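PDB 5D6A: predicted ATPase of the ABC class from Vibrio vulnificus, which probably binds and hydrolyses ATP as an ABC-class ATPase, and is held here with the non-hydrolysable ATP analogue AMP-PNP. Local coordinates for residues Ser69-Trp79 with Phe133-Val144. Residues are numbered along the deposited sequence; the frame is centred on the assembly and turned at random.
Sequences SASRFRAFRAW and FTEEGIELRFRV
Strands 71-78 and 137-144 pair antiparallel, with backbone bonds in both directions at S71-V144, F73-F142, A75-L140 and R77-I138. Most are short, as in F73 N to F142 O at 2.8 Å. At S71-V144 the bond from S71 N to V144 O is weak (3.3 Å), but V144 N holds S71 O firmly. Past the other end, W79 N bonds E136 O.

R72, R74, E139, R141 and R143 lie on one face, together with F76. R74 NH1 meets E139 OE2 at 2.9 Å in a salt bridge. R141 NE binds the same oxygen at 3.0 Å from the opposite face of the carboxylate. E139 CG stands anti to the backbone N (chi1 179°) and the chain beyond is extended, which carries the carboxylate across to R74. R74 NE also pairs with D60, and R141 NH1 bonds H548 O. Further along, the side chains of R72 and R143 run side by side. The R143 guanidinium lies over one face of that of R72, planes 47° apart, with R72 NH2 3.1 Å from R143 NH2. D550 forms salt bridges with both, R72 NH1 on one oxygen and R143 NH2 on the other, which probably lets the two cations sit so close.

The pair lies in the antiparallel sheet of the ABC-class N-terminal region. Strand 56-61 continues the sheet beyond 71-78. Helix 155-172 packs on the face carrying F73, A75, L140, F142 and V144.

Apolar contacts there are close. V144 CG2 sits over the F73 ring, 3.7 Å from its centroid, in a CH-pi contact. F142 CE2 touches F73 CB.

W79 closes the end near the 134-136 turn. Its NE1 gives a hydrogen bond to T134 O at 3.0 Å, in the indole plane but above the carbonyl plane. G137 CA and I138 CG1 make CH-pi contacts with the indole. W79 CH2 lies 3.4 Å from F133 CD1, over a face of the F133 ring.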
ATOM      1  N   SER A  69      14.221 -18.943   2.175  1.00 62.45           N
ATOM      2  CA  SER A  69      13.042 -19.595   1.598  1.00 58.90           C
ATOM      3  C   SER A  69      13.239 -21.108   1.580  1.00 56.32           C
ATOM      4  O   SER A  69      14.293 -21.596   1.174  1.00 56.46           O
ATOM      5  CB  SER A  69      12.767 -19.080   0.188  1.00 58.84           C
ATOM      6  OG  SER A  69      12.456 -17.699   0.205  1.00 61.61           O
ATOM      7  N   ALA A  70      12.216 -21.839   2.022  1.00 53.10           N
ATOM      8  CA  ALA A  70      12.272 -23.302   2.116  1.00 51.63           C
ATOM      9  C   ALA A  70      12.613 -24.004   0.802  1.00 49.76           C
ATOM     10  O   ALA A  70      12.364 -23.481  -0.284  1.00 49.02           O
ATOM     11  CB  ALA A  70      10.961 -23.840   2.674  1.00 50.33           C
ATOM     12  N   SER A  71      13.187 -25.197   0.922  1.00 49.54           N
ATOM     13  CA  SER A  71      13.566 -25.994  -0.239  1.00 49.51           C
ATOM     14  C   SER A  71      12.327 -26.459  -0.988  1.00 47.39           C
ATOM     15  O   SER A  71      11.341 -26.862  -0.373  1.00 46.90           O
ATOM     16  CB  SER A  71      14.392 -27.209   0.186  1.00 50.72           C
ATOM     17  OG  SER A  71      15.603 -26.812   0.797  1.00 52.27           O
ATOM     18  N   ARG A  72      12.394 -26.408  -2.317  1.00 46.44           N
ATOM     19  CA  ARG A  72      11.277 -26.799  -3.170  1.00 44.34           C
ATOM     20  C   ARG A  72      11.284 -28.297  -3.478  1.00 44.50           C
ATOM     21  O   ARG A  72      12.322 -28.869  -3.824  1.00 45.60           O
ATOM     22  CB  ARG A  72      11.316 -26.018  -4.482  1.00 43.97           C
ATOM     23  CG  ARG A  72      11.288 -24.505  -4.329  1.00 43.92           C
ATOM     24  CD  ARG A  72      11.249 -23.849  -5.697  1.00 43.89           C
ATOM     25  NE  ARG A  72      11.261 -22.386  -5.644  1.00 44.81           N
ATOM     26  CZ  ARG A  72      10.184 -21.611  -5.499  1.00 43.63           C
ATOM     27  NH1 ARG A  72       8.972 -22.139  -5.354  1.00 42.01           N
ATOM     28  NH2 ARG A  72      10.325 -20.292  -5.481  1.00 44.39           N
ATOM     29  N   PHE A  73      10.110 -28.914  -3.346  1.00 43.09           N
ATOM     30  CA  PHE A  73       9.907 -30.339  -3.605  1.00 42.96           C
ATOM     31  C   PHE A  73       8.734 -30.542  -4.561  1.00 40.91           C
ATOM     32  O   PHE A  73       7.871 -29.676  -4.688  1.00 39.56           O
ATOM     33  CB  PHE A  73       9.595 -31.078  -2.298  1.00 44.11           C
ATOM     34  CG  PHE A  73      10.799 -31.377  -1.449  1.00 46.39           C
ATOM     35  CD1 PHE A  73      11.557 -30.354  -0.893  1.00 47.00           C
ATOM     36  CD2 PHE A  73      11.137 -32.692  -1.153  1.00 48.04           C
ATOM     37  CE1 PHE A  73      12.655 -30.641  -0.098  1.00 48.99           C
ATOM     38  CE2 PHE A  73      12.228 -32.984  -0.350  1.00 49.68           C
ATOM     39  CZ  PHE A  73      12.988 -31.957   0.178  1.00 50.32           C
ATOM     40  N   ARG A  74       8.716 -31.688  -5.234  1.00 40.96           N
ATOM     41  CA  ARG A  74       7.622 -32.049  -6.132  1.00 41.08           C
ATOM     42  C   ARG A  74       7.399 -33.544  -6.036  1.00 42.31           C
ATOM     43  O   ARG A  74       8.341 -34.300  -5.814  1.00 44.00           O
ATOM     44  CB  ARG A  74       7.911 -31.664  -7.586  1.00 42.17           C
ATOM     45  CG  ARG A  74       8.081 -30.172  -7.816  1.00 41.90           C
ATOM     46  CD  ARG A  74       8.214 -29.821  -9.290  1.00 42.68           C
ATOM     47  NE  ARG A  74       9.361 -30.470  -9.930  1.00 44.68           N
ATOM     48  CZ  ARG A  74       9.309 -31.577 -10.672  1.00 46.36           C
ATOM     49  NH1 ARG A  74       8.156 -32.191 -10.922  1.00 46.32           N
ATOM     50  NH2 ARG A  74      10.429 -32.066 -11.189  1.00 49.12           N
ATOM     51  N   ALA A  75       6.152 -33.969  -6.197  1.00 42.22           N
ATOM     52  CA  ALA A  75       5.814 -35.386  -6.128  1.00 43.71           C
ATOM     53  C   ALA A  75       4.833 -35.736  -7.231  1.00 44.60           C
ATOM     54  O   ALA A  75       3.896 -34.986  -7.494  1.00 43.58           O
ATOM     55  CB  ALA A  75       5.227 -35.725  -4.770  1.00 43.28           C
ATOM     56  N   PHE A  76       5.045 -36.884  -7.864  1.00 47.06           N
ATOM     57  CA  PHE A  76       4.180 -37.326  -8.950  1.00 48.22           C
ATOM     58  C   PHE A  76       3.516 -38.663  -8.650  1.00 48.95           C
ATOM     59  O   PHE A  76       4.149 -39.568  -8.117  1.00 49.35           O
ATOM     60  CB  PHE A  76       4.982 -37.423 -10.249  1.00 50.26           C
ATOM     61  CG  PHE A  76       4.217 -38.036 -11.382  1.00 51.85           C
ATOM     62  CD1 PHE A  76       3.312 -37.281 -12.113  1.00 50.83           C
ATOM     63  CD2 PHE A  76       4.397 -39.373 -11.715  1.00 55.08           C
ATOM     64  CE1 PHE A  76       2.601 -37.846 -13.156  1.00 53.35           C
ATOM     65  CE2 PHE A  76       3.690 -39.944 -12.755  1.00 57.17           C
ATOM     66  CZ  PHE A  76       2.791 -39.179 -13.478  1.00 56.58           C
ATOM     67  N   ARG A  77       2.236 -38.773  -9.006  1.00 49.68           N
ATOM     68  CA  ARG A  77       1.475 -40.003  -8.817  1.00 52.05           C
ATOM     69  C   ARG A  77       0.608 -40.326 -10.023  1.00 52.98           C
ATOM     70  O   ARG A  77      -0.273 -39.545 -10.375  1.00 53.25           O
ATOM     71  CB  ARG A  77       0.562 -39.912  -7.602  1.00 52.22           C
ATOM     72  CG  ARG A  77       1.270 -39.748  -6.275  1.00 52.65           C
ATOM     73  CD  ARG A  77       0.407 -40.357  -5.190  1.00 55.11           C
ATOM     74  NE  ARG A  77       0.335 -41.814  -5.349  1.00 60.12           N
ATOM     75  CZ  ARG A  77      -0.460 -42.624  -4.654  1.00 62.87           C
ATOM     76  NH1 ARG A  77      -0.432 -43.932  -4.882  1.00 65.48           N
ATOM     77  NH2 ARG A  77      -1.289 -42.139  -3.736  1.00 63.47           N
ATOM     78  N   ALA A  78       0.840 -41.490 -10.629  1.00 55.40           N
ATOM     79  CA  ALA A  78       0.070 -41.931 -11.791  1.00 56.48           C
ATOM     80  C   ALA A  78      -1.378 -42.214 -11.399  1.00 56.07           C
ATOM     81  O   ALA A  78      -1.638 -42.714 -10.309  1.00 56.28           O
ATOM     82  CB  ALA A  78       0.705 -43.171 -12.400  1.00 59.75           C
ATOM     83  N   TRP A  79      -2.310 -41.905 -12.300  1.00 56.34           N
ATOM     84  CA  TRP A  79      -3.749 -42.094 -12.042  1.00 57.34           C
ATOM     85  C   TRP A  79      -4.162 -43.504 -11.601  1.00 61.03           C
ATOM     86  O   TRP A  79      -5.190 -43.670 -10.944  1.00 62.13           O
ATOM     87  CB  TRP A  79      -4.577 -41.722 -13.278  1.00 57.99           C
ATOM     88  CG  TRP A  79      -4.509 -40.285 -13.665  1.00 55.87           C
ATOM     89  CD1 TRP A  79      -3.802 -39.746 -14.696  1.00 56.07           C
ATOM     90  CD2 TRP A  79      -5.178 -39.196 -13.023  1.00 52.87           C
ATOM     91  NE1 TRP A  79      -3.988 -38.385 -14.738  1.00 53.63           N
ATOM     92  CE2 TRP A  79      -4.830 -38.023 -13.719  1.00 51.48           C
ATOM     93  CE3 TRP A  79      -6.038 -39.098 -11.923  1.00 51.72           C
ATOM     94  CZ2 TRP A  79      -5.313 -36.766 -13.355  1.00 49.28           C
ATOM     95  CZ3 TRP A  79      -6.516 -37.847 -11.560  1.00 49.36           C
ATOM     96  CH2 TRP A  79      -6.153 -36.700 -12.276  1.00 48.16           C
ATOM     97  N   PHE A 133      -2.765 -31.507 -12.922  1.00 44.75           N
ATOM     98  CA  PHE A 133      -3.176 -32.762 -13.559  1.00 47.34           C
ATOM     99  C   PHE A 133      -2.569 -32.841 -14.949  1.00 50.24           C
ATOM    100  O   PHE A 133      -2.375 -31.828 -15.616  1.00 51.33           O
ATOM    101  CB  PHE A 133      -4.700 -32.920 -13.713  1.00 46.81           C
ATOM    102  CG  PHE A 133      -5.461 -33.054 -12.421  1.00 45.10           C
ATOM    103  CD1 PHE A 133      -4.918 -33.703 -11.322  1.00 44.55           C
ATOM    104  CD2 PHE A 133      -6.782 -32.638 -12.353  1.00 45.06           C
ATOM    105  CE1 PHE A 133      -5.648 -33.845 -10.153  1.00 43.95           C
ATOM    106  CE2 PHE A 133      -7.521 -32.792 -11.190  1.00 44.20           C
ATOM    107  CZ  PHE A 133      -6.951 -33.393 -10.088  1.00 43.15           C
ATOM    108  N   THR A 134      -2.277 -34.065 -15.373  1.00 55.25           N
ATOM    109  CA  THR A 134      -1.738 -34.339 -16.698  1.00 59.44           C
ATOM    110  C   THR A 134      -2.414 -35.618 -17.163  1.00 63.61           C
ATOM    111  O   THR A 134      -3.326 -36.112 -16.502  1.00 63.34           O
ATOM    112  CB  THR A 134      -0.209 -34.539 -16.670  1.00 59.52           C
ATOM    113  OG1 THR A 134       0.112 -35.725 -15.933  1.00 60.07           O
ATOM    114  CG2 THR A 134       0.482 -33.342 -16.034  1.00 57.56           C
ATOM    115  N   GLU A 135      -1.982 -36.157 -18.294  1.00 70.28           N
ATOM    116  CA  GLU A 135      -2.543 -37.412 -18.778  1.00 75.83           C
ATOM    117  C   GLU A 135      -1.936 -38.571 -17.985  1.00 73.74           C
ATOM    118  O   GLU A 135      -2.593 -39.588 -17.761  1.00 73.48           O
ATOM    119  CB  GLU A 135      -2.281 -37.590 -20.277  1.00 84.08           C
ATOM    120  CG  GLU A 135      -2.950 -36.538 -21.157  1.00 88.90           C
ATOM    121  CD  GLU A 135      -4.470 -36.570 -21.081  1.00 92.94           C
ATOM    122  OE1 GLU A 135      -5.098 -35.517 -21.334  1.00 95.49           O
ATOM    123  OE2 GLU A 135      -5.038 -37.640 -20.762  1.00 95.00           O
ATOM    124  N   GLU A 136      -0.691 -38.393 -17.539  1.00 71.20           N
ATOM    125  CA  GLU A 136       0.017 -39.426 -16.789  1.00 69.95           C
ATOM    126  C   GLU A 136      -0.468 -39.521 -15.344  1.00 64.92           C
ATOM    127  O   GLU A 136      -0.709 -40.617 -14.842  1.00 65.76           O
ATOM    128  CB  GLU A 136       1.535 -39.177 -16.790  1.00 71.38           C
ATOM    129  CG  GLU A 136       2.200 -39.140 -18.161  1.00 75.24           C
ATOM    130  CD  GLU A 136       1.879 -37.891 -18.964  1.00 75.90           C
ATOM    131  OE1 GLU A 136       1.288 -36.941 -18.403  1.00 72.95           O
ATOM    132  OE2 GLU A 136       2.231 -37.854 -20.163  1.00 80.88           O
ATOM    133  N   GLY A 137      -0.605 -38.381 -14.672  1.00 59.21           N
ATOM    134  CA  GLY A 137      -1.042 -38.396 -13.280  1.00 55.05           C
ATOM    135  C   GLY A 137      -1.140 -37.050 -12.589  1.00 50.39           C
ATOM    136  O   GLY A 137      -1.141 -35.993 -13.225  1.00 48.72           O
ATOM    137  N   ILE A 138      -1.223 -37.110 -11.264  1.00 47.50           N
ATOM    138  CA  ILE A 138      -1.341 -35.927 -10.428  1.00 44.50           C
ATOM    139  C   ILE A 138       0.040 -35.484  -9.953  1.00 43.98           C
ATOM    140  O   ILE A 138       0.852 -36.312  -9.533  1.00 44.89           O
ATOM    141  CB  ILE A 138      -2.220 -36.222  -9.195  1.00 42.96           C
ATOM    142  CG1 ILE A 138      -3.566 -36.810  -9.634  1.00 44.05           C
ATOM    143  CG2 ILE A 138      -2.419 -34.965  -8.362  1.00 40.69           C
ATOM    144  CD1 ILE A 138      -4.482 -37.190  -8.493  1.00 43.70           C
ATOM    145  N   GLU A 139       0.306 -34.181 -10.023  1.00 42.17           N
ATOM    146  CA  GLU A 139       1.584 -33.641  -9.570  1.00 41.98           C
ATOM    147  C   GLU A 139       1.375 -32.643  -8.436  1.00 39.88           C
ATOM    148  O   GLU A 139       0.528 -31.753  -8.528  1.00 38.71           O
ATOM    149  CB  GLU A 139       2.351 -32.976 -10.719  1.00 42.81           C
ATOM    150  CG  GLU A 139       3.683 -32.373 -10.287  1.00 43.24           C
ATOM    151  CD  GLU A 139       4.484 -31.780 -11.431  1.00 45.53           C
ATOM    152  OE1 GLU A 139       4.129 -32.009 -12.609  1.00 48.28           O
ATOM    153  OE2 GLU A 139       5.482 -31.086 -11.148  1.00 45.37           O
ATOM    154  N   LEU A 140       2.155 -32.809  -7.370  1.00 39.45           N
ATOM    155  CA  LEU A 140       2.101 -31.930  -6.213  1.00 38.32           C
ATOM    156  C   LEU A 140       3.389 -31.140  -6.134  1.00 38.32           C
ATOM    157  O   LEU A 140       4.471 -31.686  -6.360  1.00 39.14           O
ATOM    158  CB  LEU A 140       1.953 -32.736  -4.927  1.00 38.68           C
ATOM    159  CG  LEU A 140       0.769 -33.691  -4.834  1.00 39.19           C
ATOM    160  CD1 LEU A 140       0.823 -34.417  -3.500  1.00 39.44           C
ATOM    161  CD2 LEU A 140      -0.552 -32.956  -5.007  1.00 38.15           C
ATOM    162  N   ARG A 141       3.271 -29.858  -5.815  1.00 36.74           N
ATOM    163  CA  ARG A 141       4.427 -28.992  -5.666  1.00 36.92           C
ATOM    164  C   ARG A 141       4.305 -28.281  -4.331  1.00 36.48           C
ATOM    165  O   ARG A 141       3.259 -27.710  -4.020  1.00 35.81           O
ATOM    166  CB  ARG A 141       4.516 -27.995  -6.811  1.00 37.19           C
ATOM    167  CG  ARG A 141       4.654 -28.648  -8.175  1.00 38.12           C
ATOM    168  CD  ARG A 141       4.936 -27.606  -9.239  1.00 38.73           C
ATOM    169  NE  ARG A 141       5.058 -28.188 -10.568  1.00 39.64           N
ATOM    170  CZ  ARG A 141       5.209 -27.479 -11.683  1.00 40.74           C
ATOM    171  NH1 ARG A 141       5.250 -26.150 -11.639  1.00 40.45           N
ATOM    172  NH2 ARG A 141       5.309 -28.100 -12.848  1.00 42.60           N
ATOM    173  N   PHE A 142       5.377 -28.319  -3.548  1.00 37.34           N
ATOM    174  CA  PHE A 142       5.374 -27.738  -2.215  1.00 38.20           C
ATOM    175  C   PHE A 142       6.793 -27.482  -1.718  1.00 40.22           C
ATOM    176  O   PHE A 142       7.766 -27.790  -2.407  1.00 40.88           O
ATOM    177  CB  PHE A 142       4.644 -28.694  -1.262  1.00 37.93           C
ATOM    178  CG  PHE A 142       5.151 -30.104  -1.326  1.00 38.43           C
ATOM    179  CD1 PHE A 142       4.617 -31.002  -2.239  1.00 38.24           C
ATOM    180  CD2 PHE A 142       6.173 -30.529  -0.492  1.00 39.86           C
ATOM    181  CE1 PHE A 142       5.087 -32.301  -2.314  1.00 39.63           C
ATOM    182  CE2 PHE A 142       6.649 -31.827  -0.560  1.00 40.91           C
ATOM    183  CZ  PHE A 142       6.104 -32.713  -1.474  1.00 41.00           C
ATOM    184  N   ARG A 143       6.897 -26.916  -0.519  1.00 41.99           N
ATOM    185  CA  ARG A 143       8.188 -26.618   0.091  1.00 44.34           C
ATOM    186  C   ARG A 143       8.430 -27.471   1.333  1.00 44.76           C
ATOM    187  O   ARG A 143       7.489 -27.966   1.953  1.00 44.46           O
ATOM    188  CB  ARG A 143       8.258 -25.144   0.480  1.00 46.01           C
ATOM    189  CG  ARG A 143       8.162 -24.167  -0.679  1.00 47.05           C
ATOM    190  CD  ARG A 143       8.171 -22.747  -0.139  1.00 50.27           C
ATOM    191  NE  ARG A 143       8.178 -21.718  -1.180  1.00 52.47           N
ATOM    192  CZ  ARG A 143       9.273 -21.169  -1.710  1.00 54.73           C
ATOM    193  NH1 ARG A 143      10.491 -21.545  -1.321  1.00 55.76           N
ATOM    194  NH2 ARG A 143       9.149 -20.234  -2.646  1.00 54.95           N
ATOM    195  N   VAL A 144       9.704 -27.642   1.680  1.00 45.61           N
ATOM    196  CA  VAL A 144      10.103 -28.402   2.864  1.00 47.03           C
ATOM    197  C   VAL A 144      11.270 -27.685   3.537  1.00 49.03           C
ATOM    198  O   VAL A 144      12.379 -27.658   3.006  1.00 50.32           O
ATOM    199  CB  VAL A 144      10.526 -29.846   2.517  1.00 47.38           C
ATOM    200  CG1 VAL A 144      11.039 -30.573   3.756  1.00 48.72           C
ATOM    201  CG2 VAL A 144       9.367 -30.606   1.888  1.00 46.51           C
TER